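Local coordinates for protein erythrocyte binding antigen 140 (Plasmodium falciparum, PDB 4GF2) that probably binds a host-cell surface receptor, the erythrocyte sialoglycoprotein glycophorin C, through tandem Duffy binding-like domains during invasion by the malaria parasite, at residues A[6-9]-A[10-14]; A[61-64]-A[65-69]; A[196-199]-A[200-204]; A[208-212]-A[213-217]. The protein carries 3 engineered substitutions. All blocks are in the same frame, centred on the assembly; numbering follows the deposited sequence.

Interaction 1. Residues A[6-9]-A[10-14]; sequences QKRT and HLFAC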
loop_
_atom_site.group_PDB
_atom_site.type_symbol
_atom_site.label_atom_id
_atom_site.label_comp_id
_atom_site.label_asym_id
_atom_site.label_seq_id
_atom_site.Cartn_x
_atom_site.Cartn_y
_atom_site.Cartn_z
ATOM N N GLN A 6 50.108 -14.904 17.771
ATOM C CA GLN A 6 49.366 -16.095 17.388
ATOM C C GLN A 6 47.928 -16.029 17.898
ATOM O O GLN A 6 47.031 -16.655 17.331
ATOM C CB GLN A 6 50.066 -17.346 17.921
ATOM C CG GLN A 6 49.617 -18.634 17.261
ATOM C CD GLN A 6 50.436 -19.829 17.707
ATOM O OE1 GLN A 6 51.294 -19.718 18.584
ATOM N NE2 GLN A 6 50.178 -20.982 17.100
ATOM N N LYS A 7 47.709 -15.268 18.966
ATOM C CA LYS A 7 46.359 -15.059 19.477
ATOM C C LYS A 7 45.546 -14.227 18.491
ATOM O O LYS A 7 44.362 -14.488 18.275
ATOM C CB LYS A 7 46.388 -14.380 20.848
ATOM C CG LYS A 7 46.854 -15.287 21.975
ATOM C CD LYS A 7 46.547 -14.691 23.341
ATOM C CE LYS A 7 47.359 -13.433 23.603
ATOM N NZ LYS A 7 46.967 -12.775 24.878
ATOM N N ARG A 8 46.184 -13.226 17.895
ATOM C CA ARG A 8 45.542 -12.429 16.858
ATOM C C ARG A 8 45.155 -13.330 15.693
ATOM O O ARG A 8 44.103 -13.155 15.082
ATOM C CB ARG A 8 46.474 -11.314 16.381
ATOM C CG ARG A 8 46.812 -10.292 17.455
ATOM C CD ARG A 8 45.624 -9.394 17.768
ATOM N NE ARG A 8 45.339 -8.467 16.675
ATOM C CZ ARG A 8 44.332 -7.599 16.670
ATOM N NH1 ARG A 8 43.496 -7.532 17.699
ATOM N NH2 ARG A 8 44.156 -6.798 15.630
ATOM N N THR A 9 46.005 -14.306 15.397
ATOM C CA THR A 9 45.742 -15.236 14.305
ATOM C C THR A 9 44.419 -15.967 14.520
ATOM O O THR A 9 43.623 -16.114 13.592
ATOM C CB THR A 9 46.883 -16.260 14.159
ATOM O OG1 THR A 9 48.125 -15.568 13.974
ATOM C CG2 THR A 9 46.633 -17.177 12.972
ATOM N N HIS A 10 44.185 -16.422 15.747
ATOM C CA HIS A 10 42.924 -17.076 16.090
ATOM C C HIS A 10 41.746 -16.130 15.863
ATOM O O HIS A 10 40.735 -16.505 15.269
ATOM C CB HIS A 10 42.937 -17.533 17.549
ATOM C CG HIS A 10 44.013 -18.523 17.864
ATOM N ND1 HIS A 10 44.534 -19.382 16.919
ATOM C CD2 HIS A 10 44.669 -18.791 19.017
ATOM C CE1 HIS A 10 45.462 -20.137 17.477
ATOM N NE2 HIS A 10 45.565 -19.799 18.751
ATOM N N LEU A 11 41.885 -14.899 16.345
ATOM C CA LEU A 11 40.836 -13.899 16.205
ATOM C C LEU A 11 40.474 -13.662 14.744
ATOM O O LEU A 11 39.302 -13.704 14.375
ATOM C CB LEU A 11 41.267 -12.581 16.852
ATOM C CG LEU A 11 41.044 -12.487 18.362
ATOM C CD1 LEU A 11 41.870 -11.362 18.967
ATOM C CD2 LEU A 11 39.567 -12.278 18.657
ATOM N N PHE A 12 41.480 -13.416 13.914
ATOM C CA PHE A 12 41.236 -13.082 12.514
ATOM C C PHE A 12 40.857 -14.301 11.682
ATOM O O PHE A 12 40.231 -14.166 10.633
ATOM C CB PHE A 12 42.448 -12.371 11.907
ATOM C CG PHE A 12 42.600 -10.952 12.370
ATOM C CD1 PHE A 12 41.711 -9.978 11.952
ATOM C CD2 PHE A 12 43.625 -10.594 13.229
ATOM C CE1 PHE A 12 41.840 -8.672 12.378
ATOM C CE2 PHE A 12 43.762 -9.286 13.657
ATOM C CZ PHE A 12 42.868 -8.324 13.232
ATOM N N ALA A 13 41.229 -15.488 12.145
ATOM C CA ALA A 13 40.847 -16.712 11.453
ATOM C C ALA A 13 39.325 -16.775 11.326
ATOM O O ALA A 13 38.793 -17.164 10.289
ATOM C CB ALA A 13 41.376 -17.930 12.193
ATOM N N CYS A 14 38.629 -16.378 12.386
ATOM C CA CYS A 14 37.171 -16.346 12.371
ATOM C C CYS A 14 36.674 -14.999 11.862
ATOM O O CYS A 14 35.670 -14.922 11.157
ATOM C CB CYS A 14 36.614 -16.621 13.768
ATOM S SG CYS A 14 36.950 -18.289 14.382
#
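His10 lays its imidazole beneath the carbonyl oxygen of Gln6, one turn earlier in helix 4-14, with Gln6 O 3.5 Å above the ring plane and over its centre. The same oxygen accepts the backbone hydrogen bond from His10 N, at 3.3 Å, so His10 meets it with both its main chain and its ring. CG of His10 stands beside the backbone N (chi1 -61°), which turns the ring back along the helix. The aliphatic part of the Gln6 side chain borders the imidazole, and ND1 finds a weak hydrogen bond at Asn47 OD1.

The remaining carbonyls follow the alpha-helical pattern. Leu11 N reaches Lys7 O, Phe12 N reaches Arg8 O at 2.9 Å, and Ala13 N reaches Thr9 O at 2.9 Å. Thr9 satisfies its hydroxyl on the preceding turn, where OG1 bonds to Ile5 O, a common solution for threonine in a helix.

Arg8 and Phe12 make the second side-chain pair. The arginine folds at chi2 and chi3, bringing NH2 to 3.1 Å from CZ of Phe12, at the ring's edge and near its plane. With the guanidinium and phenyl planes 82° apart, CE2 lies over a guanidinium face, an approach unlike cation-pi stacking on the aromatic face. Long, charged Arg8 and Lys7 suit the exposed side of this helix. On the inner side, His10 and Leu11 rest against helix 56-78, small Ala13 fits against helix 46-49, and Cys14 is tied by a disulfide to Cys44.

Interaction 2. Residues A[61-64]-A[65-69]; sequences EIFL and ISVNT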
loop_
_atom_site.group_PDB
_atom_site.type_symbol
_atom_site.label_atom_id
_atom_site.label_comp_id
_atom_site.label_asym_id
_atom_site.label_seq_id
_atom_site.Cartn_x
_atom_site.Cartn_y
_atom_site.Cartn_z
ATOM N N GLU A 61 42.620 -28.820 22.411
ATOM C CA GLU A 61 43.267 -27.516 22.457
ATOM C C GLU A 61 42.632 -26.546 21.469
ATOM O O GLU A 61 42.435 -25.371 21.780
ATOM C CB GLU A 61 44.756 -27.653 22.145
ATOM C CG GLU A 61 45.494 -26.326 22.102
ATOM C CD GLU A 61 46.843 -26.435 21.429
ATOM O OE1 GLU A 61 47.384 -27.558 21.360
ATOM O OE2 GLU A 61 47.356 -25.398 20.961
ATOM N N ILE A 62 42.318 -27.041 20.276
ATOM C CA ILE A 62 41.717 -26.208 19.241
ATOM C C ILE A 62 40.276 -25.861 19.593
ATOM O O ILE A 62 39.783 -24.786 19.249
ATOM C CB ILE A 62 41.749 -26.905 17.866
ATOM C CG1 ILE A 62 43.196 -27.165 17.434
ATOM C CG2 ILE A 62 41.027 -26.065 16.820
ATOM C CD1 ILE A 62 44.053 -25.911 17.333
ATOM N N PHE A 63 39.600 -26.773 20.279
ATOM C CA PHE A 63 38.231 -26.528 20.700
ATOM C C PHE A 63 38.239 -25.428 21.752
ATOM O O PHE A 63 37.389 -24.536 21.743
ATOM C CB PHE A 63 37.612 -27.802 21.266
ATOM C CG PHE A 63 36.168 -27.993 20.902
ATOM C CD1 PHE A 63 35.295 -26.920 20.867
ATOM C CD2 PHE A 63 35.687 -29.252 20.591
ATOM C CE1 PHE A 63 33.967 -27.104 20.531
ATOM C CE2 PHE A 63 34.365 -29.441 20.256
ATOM C CZ PHE A 63 33.504 -28.368 20.224
ATOM N N LEU A 64 39.216 -25.488 22.653
ATOM C CA LEU A 64 39.347 -24.474 23.690
ATOM C C LEU A 64 39.582 -23.106 23.058
ATOM O O LEU A 64 39.034 -22.096 23.509
ATOM C CB LEU A 64 40.491 -24.823 24.641
ATOM C CG LEU A 64 40.200 -25.952 25.633
ATOM C CD1 LEU A 64 41.489 -26.450 26.274
ATOM C CD2 LEU A 64 39.220 -25.488 26.703
ATOM N N ILE A 65 40.392 -23.082 22.005
ATOM C CA ILE A 65 40.679 -21.844 21.297
ATOM C C ILE A 65 39.427 -21.302 20.621
ATOM O O ILE A 65 39.183 -20.097 20.613
ATOM C CB ILE A 65 41.770 -22.049 20.238
ATOM C CG1 ILE A 65 43.120 -22.287 20.920
ATOM C CG2 ILE A 65 41.853 -20.836 19.316
ATOM C CD1 ILE A 65 44.224 -22.718 19.976
ATOM N N SER A 66 38.631 -22.197 20.054
ATOM C CA SER A 66 37.431 -21.793 19.340
ATOM C C SER A 66 36.417 -21.112 20.264
ATOM O O SER A 66 35.921 -20.034 19.950
ATOM C CB SER A 66 36.798 -23.000 18.655
ATOM O OG SER A 66 37.671 -23.524 17.671
ATOM N N VAL A 67 36.110 -21.730 21.400
ATOM C CA VAL A 67 35.102 -21.171 22.300
ATOM C C VAL A 67 35.570 -19.854 22.914
ATOM O O VAL A 67 34.807 -18.892 22.998
ATOM C CB VAL A 67 34.693 -22.157 23.424
ATOM C CG1 VAL A 67 34.088 -23.412 22.829
ATOM C CG2 VAL A 67 35.880 -22.498 24.325
ATOM N N ASN A 68 36.830 -19.813 23.331
ATOM C CA ASN A 68 37.404 -18.616 23.933
ATOM C C ASN A 68 37.454 -17.459 22.935
ATOM O O ASN A 68 37.238 -16.303 23.299
ATOM C CB ASN A 68 38.805 -18.922 24.470
ATOM C CG ASN A 68 39.484 -17.706 25.062
ATOM O OD1 ASN A 68 40.180 -16.973 24.366
ATOM N ND2 ASN A 68 39.286 -17.489 26.356
ATOM N N THR A 69 37.727 -17.773 21.672
ATOM C CA THR A 69 37.783 -16.748 20.638
ATOM C C THR A 69 36.374 -16.254 20.337
ATOM O O THR A 69 36.143 -15.050 20.203
ATOM C CB THR A 69 38.442 -17.264 19.344
ATOM O OG1 THR A 69 39.786 -17.678 19.617
ATOM C CG2 THR A 69 38.474 -16.171 18.290
#
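The phenyl ring of Phe63 meets Val67 obliquely, CD1 lying 4.2 Å from the valine CG1, one turn further along helix 56-78. Three other aromatic rings meet it: Phe48 edge to face, Phe59 nearly at right angles, and Trp142 at a shallow angle between planes. A bound glycerol, probably from crystallisation, lies nearby.

Around the helix, Ile62 and Ile65 bring their CD1 methyls to 4.1 Å, an apolar contact; Ile62 also packs on Phe48, Ser51 and Leu53, Ile65 on His10 and Asn47. Ser66 turns its hydroxyl back onto the helix. With OG beside the backbone N (chi1 -64°), it donates to Ile62 O at 2.9 Å, while Ser66 N donates to that oxygen from the opposite face of the carbonyl plane. Thr69 repeats the device at Ile65 O, its OG1 coming to 2.7 Å. Asn68 looks elsewhere: ND2 bonds to Asn157 OD1 and His153 O near the end of helix 132-155.

Small hydroxyl residues thus suit a buried helix face, because each can satisfy its polar group on a carbonyl of its own helix. The two carbonyls are each gripped by two donors, so the hydroxyls of Ser66 and Thr69 are satisfied within their own helix although both residues are buried.

Interaction 3. Residues A[196-199]-A[200-204]; sequences LNIK and DKCVE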
loop_
_atom_site.group_PDB
_atom_site.type_symbol
_atom_site.label_atom_id
_atom_site.label_comp_id
_atom_site.label_asym_id
_atom_site.label_seq_id
_atom_site.Cartn_x
_atom_site.Cartn_y
_atom_site.Cartn_z
ATOM N N LEU A 196 8.676 2.147 18.979
ATOM C CA LEU A 196 9.013 3.402 19.643
ATOM C C LEU A 196 9.294 4.473 18.601
ATOM O O LEU A 196 8.916 5.630 18.774
ATOM C CB LEU A 196 10.219 3.234 20.571
ATOM C CG LEU A 196 9.976 2.437 21.857
ATOM C CD1 LEU A 196 11.241 2.382 22.695
ATOM C CD2 LEU A 196 8.831 3.028 22.669
ATOM N N ASN A 197 9.960 4.091 17.516
ATOM C CA ASN A 197 10.150 5.009 16.402
ATOM C C ASN A 197 8.804 5.502 15.879
ATOM O O ASN A 197 8.642 6.682 15.574
ATOM C CB ASN A 197 10.942 4.343 15.279
ATOM C CG ASN A 197 12.410 4.198 15.613
ATOM O OD1 ASN A 197 12.975 5.011 16.345
ATOM N ND2 ASN A 197 13.042 3.158 15.078
ATOM N N ILE A 198 7.836 4.596 15.787
ATOM C CA ILE A 198 6.498 4.964 15.333
ATOM C C ILE A 198 5.880 6.015 16.251
ATOM O O ILE A 198 5.305 6.988 15.776
ATOM C CB ILE A 198 5.562 3.743 15.262
ATOM C CG1 ILE A 198 5.934 2.863 14.070
ATOM C CG2 ILE A 198 4.118 4.189 15.146
ATOM C CD1 ILE A 198 5.164 1.562 14.007
ATOM N N LYS A 199 5.998 5.815 17.560
ATOM C CA LYS A 199 5.470 6.777 18.524
ATOM C C LYS A 199 6.152 8.126 18.356
ATOM O O LYS A 199 5.495 9.162 18.257
ATOM C CB LYS A 199 5.673 6.288 19.959
ATOM C CG LYS A 199 4.895 5.035 20.318
ATOM C CD LYS A 199 4.372 5.100 21.748
ATOM C CE LYS A 199 3.917 3.732 22.239
ATOM N NZ LYS A 199 3.115 3.811 23.492
ATOM N N ASP A 200 7.477 8.096 18.328
ATOM C CA ASP A 200 8.282 9.302 18.210
ATOM C C ASP A 200 7.851 10.167 17.029
ATOM O O ASP A 200 7.662 11.377 17.172
ATOM C CB ASP A 200 9.757 8.924 18.056
ATOM C CG ASP A 200 10.665 10.134 18.013
ATOM O OD1 ASP A 200 10.556 10.991 18.915
ATOM O OD2 ASP A 200 11.478 10.234 17.070
ATOM N N LYS A 201 7.690 9.543 15.866
ATOM C CA LYS A 201 7.427 10.278 14.633
ATOM C C LYS A 201 5.940 10.516 14.380
ATOM O O LYS A 201 5.563 11.486 13.721
ATOM C CB LYS A 201 8.036 9.538 13.438
ATOM C CG LYS A 201 9.533 9.291 13.564
ATOM C CD LYS A 201 10.263 10.542 14.036
ATOM C CE LYS A 201 11.770 10.338 14.071
ATOM N NZ LYS A 201 12.369 10.366 12.710
ATOM N N CYS A 202 5.097 9.628 14.894
ATOM C CA CYS A 202 3.664 9.722 14.650
ATOM C C CYS A 202 2.962 10.417 15.809
ATOM O O CYS A 202 1.843 10.909 15.662
ATOM C CB CYS A 202 3.068 8.329 14.430
ATOM S SG CYS A 202 3.900 7.365 13.142
ATOM N N VAL A 203 3.629 10.460 16.959
ATOM C CA VAL A 203 3.072 11.098 18.144
ATOM C C VAL A 203 1.755 10.414 18.509
ATOM O O VAL A 203 1.760 9.266 18.950
ATOM C CB VAL A 203 2.870 12.608 17.916
ATOM C CG1 VAL A 203 2.509 13.303 19.220
ATOM C CG2 VAL A 203 4.126 13.218 17.321
ATOM N N GLU A 204 0.633 11.104 18.318
ATOM C CA GLU A 204 -0.683 10.515 18.555
ATOM C C GLU A 204 -1.486 10.436 17.260
ATOM O O GLU A 204 -2.631 9.984 17.252
ATOM C CB GLU A 204 -1.458 11.326 19.597
ATOM C CG GLU A 204 -0.807 11.350 20.972
ATOM C CD GLU A 204 -1.718 11.912 22.049
ATOM O OE1 GLU A 204 -2.228 13.039 21.881
ATOM O OE2 GLU A 204 -1.922 11.221 23.067
#
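Helix 175-202 keeps alpha-helical bonding through its last turn, Asp200 N to Leu196 O (2.9 Å) and Lys201 N to Asn197 O (3.0 Å), before the chain breaks away at Val203, whose positive phi of 59° ends the helix. This is the C-terminal end of a long helix within the first Duffy binding-like domain, where a disulfide joins it to the following helix 213-242. Val203 N still reaches back to Lys199 O, although its backbone has left helical angles.

Cys202 carries the inward contact. Its SG, placed beside the backbone N and anti to the carbonyl carbon (chi1 -53°), packs alongside CG2 of Ile198, while Cys202 N bonds to Ile198 O at 2.8 Å. The beta-branched isoleucine suits the buried side: its side chain also packs on Pro218 and Tyr222 of helix 213-242 and on Leu278 and Cys279 of helix 273-279. Cysteine suits its own place because its short side chain can span the gap to Cys215.

The outward side belongs to long or charged residues. CG of Lys201 lies 3.4 Å from Asn197 O, and the Lys201 side chain also touches Pro218. Lys199 carries its amine away to a long, weak ion pair with Glu274. CB of Asp200 lies near Leu196 O and Asn197 O, while its carboxylate leads away from them. On the buried side of the turn, Ile198 CG2 and Cys202 SG are 3.8 Å apart.

Interaction 4. Residues A[208-212]-A[213-217]; sequences YEACF and GGCRL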
loop_
_atom_site.group_PDB
_atom_site.type_symbol
_atom_site.label_atom_id
_atom_site.label_comp_id
_atom_site.label_asym_id
_atom_site.label_seq_id
_atom_site.Cartn_x
_atom_site.Cartn_y
_atom_site.Cartn_z
ATOM N N TYR A 208 -2.746 14.370 11.522
ATOM C CA TYR A 208 -2.529 13.765 10.212
ATOM C C TYR A 208 -1.065 13.401 9.978
ATOM O O TYR A 208 -0.582 13.453 8.849
ATOM C CB TYR A 208 -3.027 14.704 9.110
ATOM C CG TYR A 208 -4.517 14.959 9.181
ATOM C CD1 TYR A 208 -5.417 13.902 9.228
ATOM C CD2 TYR A 208 -5.024 16.251 9.224
ATOM C CE1 TYR A 208 -6.774 14.121 9.302
ATOM C CE2 TYR A 208 -6.384 16.481 9.298
ATOM C CZ TYR A 208 -7.254 15.412 9.337
ATOM O OH TYR A 208 -8.611 15.624 9.412
ATOM N N GLU A 209 -0.368 13.019 11.044
ATOM C CA GLU A 209 1.040 12.642 10.939
ATOM C C GLU A 209 1.229 11.431 10.032
ATOM O O GLU A 209 2.187 11.362 9.265
ATOM C CB GLU A 209 1.631 12.337 12.319
ATOM C CG GLU A 209 1.903 13.559 13.180
ATOM C CD GLU A 209 0.752 13.891 14.108
ATOM O OE1 GLU A 209 -0.404 13.543 13.778
ATOM O OE2 GLU A 209 1.005 14.493 15.173
ATOM N N ALA A 210 0.309 10.476 10.120
ATOM C CA ALA A 210 0.409 9.247 9.339
ATOM C C ALA A 210 0.195 9.503 7.854
ATOM O O ALA A 210 0.350 8.599 7.039
ATOM C CB ALA A 210 -0.590 8.224 9.843
ATOM N N CYS A 211 -0.164 10.734 7.504
ATOM C CA CYS A 211 -0.357 11.098 6.107
ATOM C C CYS A 211 0.942 11.585 5.461
ATOM O O CYS A 211 0.954 11.935 4.284
ATOM C CB CYS A 211 -1.443 12.173 5.981
ATOM S SG CYS A 211 -3.007 11.770 6.818
ATOM N N PHE A 212 2.036 11.594 6.220
ATOM C CA PHE A 212 3.309 12.089 5.700
ATOM C C PHE A 212 4.475 11.144 5.984
ATOM O O PHE A 212 4.457 10.384 6.955
ATOM C CB PHE A 212 3.604 13.476 6.269
ATOM C CG PHE A 212 2.510 14.468 6.021
ATOM C CD1 PHE A 212 2.380 15.082 4.786
ATOM C CD2 PHE A 212 1.600 14.779 7.018
ATOM C CE1 PHE A 212 1.364 15.993 4.551
ATOM C CE2 PHE A 212 0.584 15.689 6.789
ATOM C CZ PHE A 212 0.466 16.295 5.555
ATOM N N GLY A 213 5.487 11.211 5.124
ATOM C CA GLY A 213 6.629 10.315 5.179
ATOM C C GLY A 213 7.296 10.162 6.534
ATOM O O GLY A 213 7.767 9.080 6.874
ATOM N N GLY A 214 7.353 11.238 7.311
ATOM C CA GLY A 214 7.983 11.186 8.619
ATOM C C GLY A 214 7.460 10.030 9.454
ATOM O O GLY A 214 8.220 9.343 10.136
ATOM N N CYS A 215 6.149 9.818 9.389
ATOM C CA CYS A 215 5.487 8.779 10.167
ATOM C C CYS A 215 5.304 7.500 9.348
ATOM O O CYS A 215 5.426 6.394 9.872
ATOM C CB CYS A 215 4.130 9.293 10.655
ATOM S SG CYS A 215 3.060 8.069 11.436
ATOM N N ARG A 216 5.027 7.653 8.057
ATOM C CA ARG A 216 4.731 6.504 7.206
ATOM C C ARG A 216 5.932 5.576 7.028
ATOM O O ARG A 216 5.764 4.386 6.756
ATOM C CB ARG A 216 4.209 6.969 5.844
ATOM C CG ARG A 216 2.894 7.733 5.931
ATOM C CD ARG A 216 2.377 8.146 4.567
ATOM N NE ARG A 216 1.873 7.008 3.801
ATOM C CZ ARG A 216 0.692 6.433 4.003
ATOM N NH1 ARG A 216 -0.117 6.878 4.953
ATOM N NH2 ARG A 216 0.318 5.405 3.257
ATOM N N LEU A 217 7.139 6.111 7.183
ATOM C CA LEU A 217 8.342 5.298 7.028
ATOM C C LEU A 217 8.533 4.313 8.186
ATOM O O LEU A 217 8.674 3.112 7.959
ATOM C CB LEU A 217 9.580 6.180 6.855
ATOM C CG LEU A 217 9.639 6.988 5.552
ATOM C CD1 LEU A 217 10.970 7.718 5.448
ATOM C CD2 LEU A 217 9.412 6.110 4.326
HETATM O O HOH W 1 4.508 12.687 9.486
#
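Arg216 bends its side chain back over the short 3-10 turn at 209-211, its CG and CD lying against Ala210 O and its NH1 bonding to that oxygen at 2.7 Å. The turn leads directly into helix 213-242, with Phe212 as the N-cap residue. A kink at chi3 (72°) curls the guanidinium toward the turn, and Ala210 O lies at its edge, only 10° out of the plane. The N-H to oxygen angle is 157°, so the bond is fairly straight. NH2 of the same group serves two salt bridges, to Asp363 and Glu366, which suits a long arginine that must hold a backbone oxygen and acidic partners at once.

Phe212 O takes up two of the amides at the helix start. Arg216 N and Cys215 N, each 3.0 Å from it, approach from opposite faces of the carbonyl plane. Gly213 and Gly214 begin the first turn without side chains. A water receives a weak bond from Cys215 N and donates to Glu209 O at 2.7 Å, bridging turn and helix.

Two cysteines fasten this junction, Cys211 to Cys281 and Cys215 to Cys202. SG of Cys215, anti to its backbone N, crosses toward the buried alanine, whose small methyl leaves the sulfur a close seat: it is 3.6 Å from Ala210 CA and 4.0 Å from Ala210 CB.

How the interactions relate
The four contacts form two clusters. Interactions 1 and 2 touch where His10 NE2 lies 3.4 Å from Ile65 CD1, so helix 4-14 packs on helix 56-78. Interactions 3 and 4 are bound covalently by the Cys202-Cys215 disulfide, which joins helix 175-202 to helix 213-242. About 29 Å separates the nearest atoms of interactions 1 and 3. Interaction 1 is a surface contact built on a ring under a carbonyl and an arginine beside a phenyl; interaction 2 is partly buried, combining apolar packing with hydroxyls folded onto their own helix. Interactions 3 and 4, also partly buried, concern a helix end and a helix start: interaction 3 sets a cysteine on an isoleucine, and interaction 4 adds an arginine that binds a backbone carbonyl.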